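PDB 3DKR: esterase D from Lactobacillus rhamnosus, which probably hydrolyses carboxylic esters, as an alpha/beta hydrolase with a catalytic triad. Local coordinates for residues Val26-Tyr31 / Val95-Leu100; Thr187-Ala192 / Ala214-His219. All coordinates share one frame; numbering follows the deposited sequence.

Contact 1 of 2, residues Val26-Tyr31 / Val95-Leu100. With ACT (acetate ion), chain B.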
ATOM      1  N   VAL A  26      -4.102  -5.182  -8.462  1.00 14.08           N
ATOM      2  CA  VAL A  26      -4.459  -3.933  -7.804  1.00 14.16           C
ATOM      3  C   VAL A  26      -3.280  -3.504  -6.932  1.00 14.23           C
ATOM      4  O   VAL A  26      -2.769  -4.296  -6.134  1.00 14.44           O
ATOM      5  CB  VAL A  26      -5.719  -4.083  -6.930  1.00 14.54           C
ATOM      6  CG1 VAL A  26      -5.983  -2.812  -6.144  1.00 15.16           C
ATOM      7  CG2 VAL A  26      -6.940  -4.477  -7.788  1.00 14.63           C
ATOM      8  N   LEU A  27      -2.845  -2.246  -7.099  1.00 13.99           N
ATOM      9  CA  LEU A  27      -1.721  -1.691  -6.324  1.00 13.63           C
ATOM     10  C   LEU A  27      -2.224  -0.510  -5.505  1.00 14.24           C
ATOM     11  O   LEU A  27      -2.760   0.443  -6.069  1.00 14.25           O
ATOM     12  CB  LEU A  27      -0.581  -1.224  -7.236  1.00 13.55           C
ATOM     13  CG  LEU A  27       0.061  -2.312  -8.098  1.00 13.26           C
ATOM     14  CD1 LEU A  27       1.119  -1.733  -9.050  1.00 14.95           C
ATOM     15  CD2 LEU A  27       0.689  -3.438  -7.278  1.00 14.02           C
ATOM     16  N   LEU A  28      -2.077  -0.614  -4.180  1.00 14.38           N
ATOM     17  CA  LEU A  28      -2.643   0.349  -3.223  1.00 14.06           C
ATOM     18  C   LEU A  28      -1.526   1.171  -2.572  1.00 13.86           C
ATOM     19  O   LEU A  28      -0.601   0.627  -1.971  1.00 13.67           O
ATOM     20  CB  LEU A  28      -3.480  -0.376  -2.171  1.00 14.30           C
ATOM     21  CG  LEU A  28      -4.616  -1.207  -2.765  1.00 13.84           C
ATOM     22  CD1 LEU A  28      -5.359  -1.974  -1.672  1.00 15.18           C
ATOM     23  CD2 LEU A  28      -5.619  -0.329  -3.553  1.00 15.41           C
ATOM     24  N   HIS A  29      -1.609   2.492  -2.720  1.00 13.87           N
ATOM     25  CA  HIS A  29      -0.459   3.352  -2.447  1.00 13.81           C
ATOM     26  C   HIS A  29      -0.219   3.689  -0.964  1.00 14.40           C
ATOM     27  O   HIS A  29      -0.898   3.166  -0.079  1.00 13.57           O
ATOM     28  CB  HIS A  29      -0.494   4.601  -3.353  1.00 14.59           C
ATOM     29  CG  HIS A  29      -1.592   5.586  -3.070  1.00 15.03           C
ATOM     30  ND1 HIS A  29      -1.562   6.457  -1.991  1.00 15.75           N
ATOM     31  CD2 HIS A  29      -2.684   5.926  -3.797  1.00 15.05           C
ATOM     32  CE1 HIS A  29      -2.613   7.259  -2.054  1.00 16.92           C
ATOM     33  NE2 HIS A  29      -3.312   6.956  -3.137  1.00 16.04           N
ATOM     34  N   ALA A  30       0.769   4.557  -0.732  1.00 14.92           N
ATOM     35  CA  ALA A  30       1.202   4.936   0.621  1.00 15.24           C
ATOM     36  C   ALA A  30       0.433   6.111   1.202  1.00 15.67           C
ATOM     37  O   ALA A  30      -0.136   6.922   0.475  1.00 15.96           O
ATOM     38  CB  ALA A  30       2.677   5.280   0.595  1.00 15.85           C
ATOM     39  N   TYR A  31       0.460   6.208   2.530  1.00 15.54           N
ATOM     40  CA  TYR A  31      -0.058   7.385   3.225  1.00 15.93           C
ATOM     41  C   TYR A  31       0.825   8.586   2.845  1.00 16.31           C
ATOM     42  O   TYR A  31       2.047   8.505   2.907  1.00 16.99           O
ATOM     43  CB  TYR A  31       0.009   7.143   4.715  1.00 15.66           C
ATOM     44  CG  TYR A  31      -0.599   8.205   5.594  1.00 16.35           C
ATOM     45  CD1 TYR A  31      -1.909   8.616   5.421  1.00 16.62           C
ATOM     46  CD2 TYR A  31       0.122   8.727   6.660  1.00 17.02           C
ATOM     47  CE1 TYR A  31      -2.476   9.572   6.257  1.00 15.81           C
ATOM     48  CE2 TYR A  31      -0.434   9.671   7.505  1.00 17.27           C
ATOM     49  CZ  TYR A  31      -1.731  10.084   7.310  1.00 16.58           C
ATOM     50  OH  TYR A  31      -2.293  11.020   8.167  1.00 18.17           O
ATOM     51  N   VAL A  95      -6.773 -12.289  -9.949  1.00 14.86           N
ATOM     52  CA  VAL A  95      -6.456 -10.951  -9.446  1.00 15.12           C
ATOM     53  C   VAL A  95      -5.588 -11.079  -8.200  1.00 15.74           C
ATOM     54  O   VAL A  95      -5.867 -11.898  -7.325  1.00 15.80           O
ATOM     55  CB  VAL A  95      -7.737 -10.172  -9.136  1.00 15.39           C
ATOM     56  CG1 VAL A  95      -7.431  -8.916  -8.316  1.00 16.35           C
ATOM     57  CG2 VAL A  95      -8.463  -9.806 -10.437  1.00 15.90           C
ATOM     58  N   PHE A  96      -4.547 -10.250  -8.154  1.00 14.99           N
ATOM     59  CA  PHE A  96      -3.655 -10.104  -7.013  1.00 14.98           C
ATOM     60  C   PHE A  96      -3.802  -8.676  -6.480  1.00 14.65           C
ATOM     61  O   PHE A  96      -4.077  -7.765  -7.244  1.00 14.51           O
ATOM     62  CB  PHE A  96      -2.215 -10.324  -7.439  1.00 15.52           C
ATOM     63  CG  PHE A  96      -1.918 -11.724  -7.910  1.00 16.44           C
ATOM     64  CD1 PHE A  96      -1.249 -12.614  -7.084  1.00 17.39           C
ATOM     65  CD2 PHE A  96      -2.324 -12.158  -9.162  1.00 16.06           C
ATOM     66  CE1 PHE A  96      -0.980 -13.915  -7.516  1.00 17.83           C
ATOM     67  CE2 PHE A  96      -2.057 -13.467  -9.589  1.00 16.49           C
ATOM     68  CZ  PHE A  96      -1.387 -14.328  -8.756  1.00 16.99           C
ATOM     69  N   VAL A  97      -3.615  -8.496  -5.182  1.00 14.62           N
ATOM     70  CA  VAL A  97      -3.722  -7.171  -4.555  1.00 14.87           C
ATOM     71  C   VAL A  97      -2.548  -6.951  -3.622  1.00 15.11           C
ATOM     72  O   VAL A  97      -2.314  -7.765  -2.725  1.00 14.74           O
ATOM     73  CB  VAL A  97      -5.022  -7.068  -3.760  1.00 15.35           C
ATOM     74  CG1 VAL A  97      -5.198  -5.653  -3.197  1.00 16.19           C
ATOM     75  CG2 VAL A  97      -6.206  -7.518  -4.651  1.00 17.94           C
ATOM     76  N   PHE A  98      -1.834  -5.838  -3.828  1.00 13.92           N
ATOM     77  CA  PHE A  98      -0.664  -5.484  -3.013  1.00 13.94           C
ATOM     78  C   PHE A  98      -0.739  -4.021  -2.622  1.00 13.66           C
ATOM     79  O   PHE A  98      -1.359  -3.229  -3.313  1.00 14.24           O
ATOM     80  CB  PHE A  98       0.647  -5.664  -3.791  1.00 14.20           C
ATOM     81  CG  PHE A  98       0.832  -7.027  -4.398  1.00 14.57           C
ATOM     82  CD1 PHE A  98       1.351  -8.075  -3.642  1.00 14.92           C
ATOM     83  CD2 PHE A  98       0.569  -7.239  -5.744  1.00 14.33           C
ATOM     84  CE1 PHE A  98       1.548  -9.322  -4.205  1.00 15.52           C
ATOM     85  CE2 PHE A  98       0.739  -8.491  -6.304  1.00 15.37           C
ATOM     86  CZ  PHE A  98       1.253  -9.519  -5.537  1.00 15.08           C
ATOM     87  N   GLY A  99      -0.040  -3.665  -1.552  1.00 14.22           N
ATOM     88  CA  GLY A  99       0.062  -2.265  -1.160  1.00 14.01           C
ATOM     89  C   GLY A  99       1.288  -1.953  -0.346  1.00 14.31           C
ATOM     90  O   GLY A  99       2.005  -2.857   0.087  1.00 15.06           O
ATOM     91  N   LEU A 100       1.539  -0.651  -0.169  1.00 13.75           N
ATOM     92  CA  LEU A 100       2.605  -0.161   0.720  1.00 14.23           C
ATOM     93  C   LEU A 100       2.101  -0.217   2.173  1.00 14.46           C
ATOM     94  O   LEU A 100       1.291  -1.096   2.482  1.00 14.01           O
ATOM     95  CB  LEU A 100       3.098   1.225   0.276  1.00 14.59           C
ATOM     96  CG  LEU A 100       4.091   1.100  -0.888  1.00 15.18           C
ATOM     97  CD1 LEU A 100       4.136   2.378  -1.747  1.00 15.90           C
ATOM     98  CD2 LEU A 100       5.481   0.744  -0.369  1.00 17.05           C
TER
HETATM   99  C   ACT B 245       3.071   4.118   3.622  1.00 16.17           C
HETATM  100  O   ACT B 245       1.806   4.030   3.644  1.00 15.32           O
HETATM  101  OXT ACT B 245       3.738   3.219   3.036  1.00 16.25           O
HETATM  102  CH3 ACT B 245       3.787   5.272   4.268  1.00 16.79           C
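V26-L28 and V95-G99 run parallel as neighbouring strands, their axes 4.6 Å apart at closest and 16° from parallel. They belong to the central sheet of the alpha/beta hydrolase fold, and both lead toward the predicted active site. V26 N bonds to F96 O, V26 O accepts from F98 N, and F98 O takes L28 N. L28 O then accepts L100 N at 3.1 Å, one residue past the end of the strand. V26, L28 and V97 share one face of the sheet, which helix 74-89 covers. V26 and V97 stand side by side and point the same way. V26 CB lies 4.1 Å from V97 CG1. L28 reaches the same methyl with CD1, at 4.0 Å. On the other face L27 meets F98. L27 CG is anti to its carbonyl carbon (chi1 -61°), and the CD2 methyl comes 4.1 Å from F98 CD2. That methyl sits oblique to the ring. F98 continues onto V241, F244 and M245 of helix 234-246. G99 has no side chain. A CB there would come tight against L28 O, which already lies 3.1 Å from G99 CA. Past the strands, A30 CB touches L100 CD1. L100 comes directly before S101, the predicted nucleophile. H29 turns away from L100. Its ring is fixed at both nitrogens: ND1 donates to A30 O, which lies close to the ring plane, and NE2 bonds to F57 N. An acetate ion, probably from the crystallisation liquor, lies at this loop. It is hydrogen-bonded to S101 N, L102 N and H226 NE2, a set consistent with the oxyanion hole and triad of this family. Y31 N adds a further bond, donating to acetate O at 2.8 Å, with an N-H...O angle of 165°.

Contact 2 of 2, residues Thr187-Ala192 / Ala214-His219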
ATOM      1  N   THR A 187       0.507 -15.346   0.469  1.00 16.96           N
ATOM      2  CA  THR A 187       0.767 -13.949   0.854  1.00 16.37           C
ATOM      3  C   THR A 187       2.228 -13.579   0.649  1.00 16.64           C
ATOM      4  O   THR A 187       3.137 -14.306   1.055  1.00 18.04           O
ATOM      5  CB  THR A 187       0.377 -13.716   2.309  1.00 16.52           C
ATOM      6  OG1 THR A 187      -0.987 -14.097   2.499  1.00 17.46           O
ATOM      7  CG2 THR A 187       0.568 -12.250   2.711  1.00 17.39           C
ATOM      8  N   PHE A 188       2.428 -12.420   0.030  1.00 15.58           N
ATOM      9  CA  PHE A 188       3.738 -11.842  -0.228  1.00 15.45           C
ATOM     10  C   PHE A 188       4.027 -10.788   0.825  1.00 15.47           C
ATOM     11  O   PHE A 188       3.175  -9.957   1.132  1.00 15.92           O
ATOM     12  CB  PHE A 188       3.757 -11.187  -1.616  1.00 15.82           C
ATOM     13  CG  PHE A 188       5.083 -10.611  -1.999  1.00 15.87           C
ATOM     14  CD1 PHE A 188       6.018 -11.380  -2.685  1.00 15.70           C
ATOM     15  CD2 PHE A 188       5.432  -9.319  -1.637  1.00 16.19           C
ATOM     16  CE1 PHE A 188       7.266 -10.858  -3.029  1.00 16.97           C
ATOM     17  CE2 PHE A 188       6.667  -8.794  -1.987  1.00 17.49           C
ATOM     18  CZ  PHE A 188       7.594  -9.573  -2.671  1.00 17.58           C
ATOM     19  N   ILE A 189       5.241 -10.819   1.365  1.00 15.51           N
ATOM     20  CA  ILE A 189       5.690  -9.788   2.314  1.00 15.75           C
ATOM     21  C   ILE A 189       7.046  -9.254   1.907  1.00 16.43           C
ATOM     22  O   ILE A 189       8.025 -10.006   1.856  1.00 16.49           O
ATOM     23  CB  ILE A 189       5.786 -10.311   3.758  1.00 15.83           C
ATOM     24  CG1 ILE A 189       4.433 -10.847   4.222  1.00 15.51           C
ATOM     25  CG2 ILE A 189       6.296  -9.183   4.677  1.00 15.70           C
ATOM     26  CD1 ILE A 189       4.425 -11.510   5.623  1.00 17.78           C
ATOM     27  N   GLY A 190       7.103  -7.964   1.578  1.00 16.07           N
ATOM     28  CA  GLY A 190       8.353  -7.281   1.329  1.00 15.82           C
ATOM     29  C   GLY A 190       8.540  -6.151   2.320  1.00 15.73           C
ATOM     30  O   GLY A 190       7.582  -5.452   2.658  1.00 15.39           O
ATOM     31  N   GLN A 191       9.769  -5.967   2.793  1.00 15.51           N
ATOM     32  CA  GLN A 191      10.055  -4.964   3.811  1.00 15.90           C
ATOM     33  C   GLN A 191      11.453  -4.379   3.624  1.00 16.13           C
ATOM     34  O   GLN A 191      12.428  -5.122   3.526  1.00 16.34           O
ATOM     35  CB  GLN A 191       9.953  -5.602   5.190  1.00 15.72           C
ATOM     36  CG  GLN A 191      10.312  -4.690   6.343  1.00 16.80           C
ATOM     37  CD  GLN A 191       9.474  -3.449   6.387  1.00 14.96           C
ATOM     38  OE1 GLN A 191       8.249  -3.530   6.519  1.00 15.66           O
ATOM     39  NE2 GLN A 191      10.126  -2.286   6.331  1.00 16.49           N
ATOM     40  N   ALA A 192      11.528  -3.056   3.599  1.00 16.63           N
ATOM     41  CA  ALA A 192      12.795  -2.326   3.553  1.00 16.72           C
ATOM     42  C   ALA A 192      13.611  -2.576   4.827  1.00 17.47           C
ATOM     43  O   ALA A 192      13.063  -2.532   5.929  1.00 17.43           O
ATOM     44  CB  ALA A 192      12.529  -0.828   3.383  1.00 17.47           C
ATOM     45  N   ALA A 214      -1.832 -20.309   2.613  1.00 21.16           N
ATOM     46  CA  ALA A 214      -1.249 -21.430   1.840  1.00 21.72           C
ATOM     47  C   ALA A 214       0.282 -21.406   1.811  1.00 22.38           C
ATOM     48  O   ALA A 214       0.938 -22.461   1.864  1.00 23.38           O
ATOM     49  CB  ALA A 214      -1.783 -21.436   0.423  1.00 21.54           C
ATOM     50  N   ARG A 215       0.844 -20.207   1.679  1.00 22.20           N
ATOM     51  CA  ARG A 215       2.271 -19.963   1.786  1.00 22.96           C
ATOM     52  C   ARG A 215       2.502 -18.493   2.110  1.00 21.82           C
ATOM     53  O   ARG A 215       1.617 -17.658   1.890  1.00 21.60           O
ATOM     54  CB  ARG A 215       3.017 -20.336   0.502  1.00 23.19           C
ATOM     55  CG  ARG A 215       2.780 -19.434  -0.714  1.00 25.43           C
ATOM     56  CD  ARG A 215       3.838 -19.665  -1.839  1.00 26.83           C
ATOM     57  NE  ARG A 215       3.647 -18.767  -2.999  1.00 29.06           N
ATOM     58  CZ  ARG A 215       2.667 -18.894  -3.893  1.00 29.69           C
ATOM     59  NH1 ARG A 215       1.779 -19.873  -3.786  1.00 32.10           N
ATOM     60  NH2 ARG A 215       2.565 -18.033  -4.904  1.00 29.36           N
ATOM     61  N   VAL A 216       3.676 -18.203   2.666  1.00 21.34           N
ATOM     62  CA  VAL A 216       4.113 -16.830   2.894  1.00 20.60           C
ATOM     63  C   VAL A 216       5.474 -16.606   2.241  1.00 20.76           C
ATOM     64  O   VAL A 216       6.480 -17.202   2.641  1.00 22.22           O
ATOM     65  CB  VAL A 216       4.176 -16.487   4.395  1.00 20.61           C
ATOM     66  CG1 VAL A 216       4.611 -15.044   4.578  1.00 20.83           C
ATOM     67  CG2 VAL A 216       2.817 -16.728   5.035  1.00 20.98           C
ATOM     68  N   ASP A 217       5.510 -15.742   1.230  1.00 19.39           N
ATOM     69  CA  ASP A 217       6.730 -15.476   0.476  1.00 19.26           C
ATOM     70  C   ASP A 217       7.361 -14.189   1.003  1.00 19.05           C
ATOM     71  O   ASP A 217       6.880 -13.094   0.712  1.00 19.60           O
ATOM     72  CB  ASP A 217       6.386 -15.346  -1.011  1.00 19.81           C
ATOM     73  CG  ASP A 217       7.612 -15.204  -1.898  1.00 21.47           C
ATOM     74  OD1 ASP A 217       8.744 -15.532  -1.480  1.00 24.33           O
ATOM     75  OD2 ASP A 217       7.427 -14.779  -3.060  1.00 25.14           O
ATOM     76  N   PHE A 218       8.438 -14.330   1.777  1.00 18.99           N
ATOM     77  CA  PHE A 218       8.994 -13.232   2.575  1.00 18.20           C
ATOM     78  C   PHE A 218      10.308 -12.703   2.002  1.00 18.70           C
ATOM     79  O   PHE A 218      11.253 -13.474   1.762  1.00 19.46           O
ATOM     80  CB  PHE A 218       9.211 -13.721   4.013  1.00 18.76           C
ATOM     81  CG  PHE A 218       9.631 -12.635   4.994  1.00 18.08           C
ATOM     82  CD1 PHE A 218       8.685 -12.041   5.816  1.00 19.91           C
ATOM     83  CD2 PHE A 218      10.954 -12.245   5.127  1.00 18.94           C
ATOM     84  CE1 PHE A 218       9.048 -11.071   6.723  1.00 20.69           C
ATOM     85  CE2 PHE A 218      11.330 -11.255   6.034  1.00 19.68           C
ATOM     86  CZ  PHE A 218      10.368 -10.667   6.837  1.00 20.09           C
ATOM     87  N   HIS A 219      10.387 -11.386   1.827  1.00 18.43           N
ATOM     88  CA  HIS A 219      11.562 -10.743   1.243  1.00 18.29           C
ATOM     89  C   HIS A 219      11.985  -9.507   2.009  1.00 18.54           C
ATOM     90  O   HIS A 219      11.157  -8.643   2.298  1.00 18.09           O
ATOM     91  CB  HIS A 219      11.284 -10.376  -0.203  1.00 19.28           C
ATOM     92  CG  HIS A 219      11.044 -11.566  -1.060  1.00 19.34           C
ATOM     93  ND1 HIS A 219      12.074 -12.254  -1.666  1.00 22.72           N
ATOM     94  CD2 HIS A 219       9.906 -12.226  -1.376  1.00 23.29           C
ATOM     95  CE1 HIS A 219      11.574 -13.280  -2.332  1.00 23.38           C
ATOM     96  NE2 HIS A 219      10.262 -13.283  -2.176  1.00 23.48           N
TER
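F188 meets H219 and D217 on one face of the sheet, where strands 187-192 and 216-219 run parallel. F188 CE1 lies 3.4 Å from H219 CD2. The two rings are nearly parallel, planes at 21°, but slid apart with little overlap. F188 CG is anti to its backbone N (chi1 -178°), which carries CD1 to 3.7 Å from D217 OD2. The carboxylate stands almost perpendicular to the ring. H219 NE2 also makes a weak bond to D217 OD1. On the other face I189 CD1 packs on V216 CG1 at 3.7 Å, and I189 CG2 sits oblique to the F218 ring. Five backbone bonds set this register, from T187 N to R215 O through to Q191 N to H219 O. Further out, F244 of helix 234-246 meets the F188 ring edge-to-face. An alanine at F188 would probably open a gap beside H219 and leave F244 without its edge-to-face partner. L206 and R207 of helix 202-209 cover I189. Q191 bonds to S125 through OE1 and to D195, the predicted triad acid, through NE2. Strand 187-192, helix 202-209 and strand 216-221 form a beta-alpha-beta unit at the edge of the alpha/beta hydrolase sheet.

Both contacts pair parallel strands of one sheet, with strand 119-122 between them. Contact 1 is central and fully buried. Contact 2 includes the outermost strand 216-221 and is only partly buried. The chemistry follows the place. The strand side chains of contact 1 are aliphatic or aromatic, while contact 2 adds a carboxylate, an imidazole and R215, which forms a salt bridge with E248. The two meet directly where F98 CE1 lies 3.9 Å from F188 CB, and helix 234-246 covers both residues. Each also borders the predicted triad: contact 1 at S101, and contact 2 at D195 through Q191.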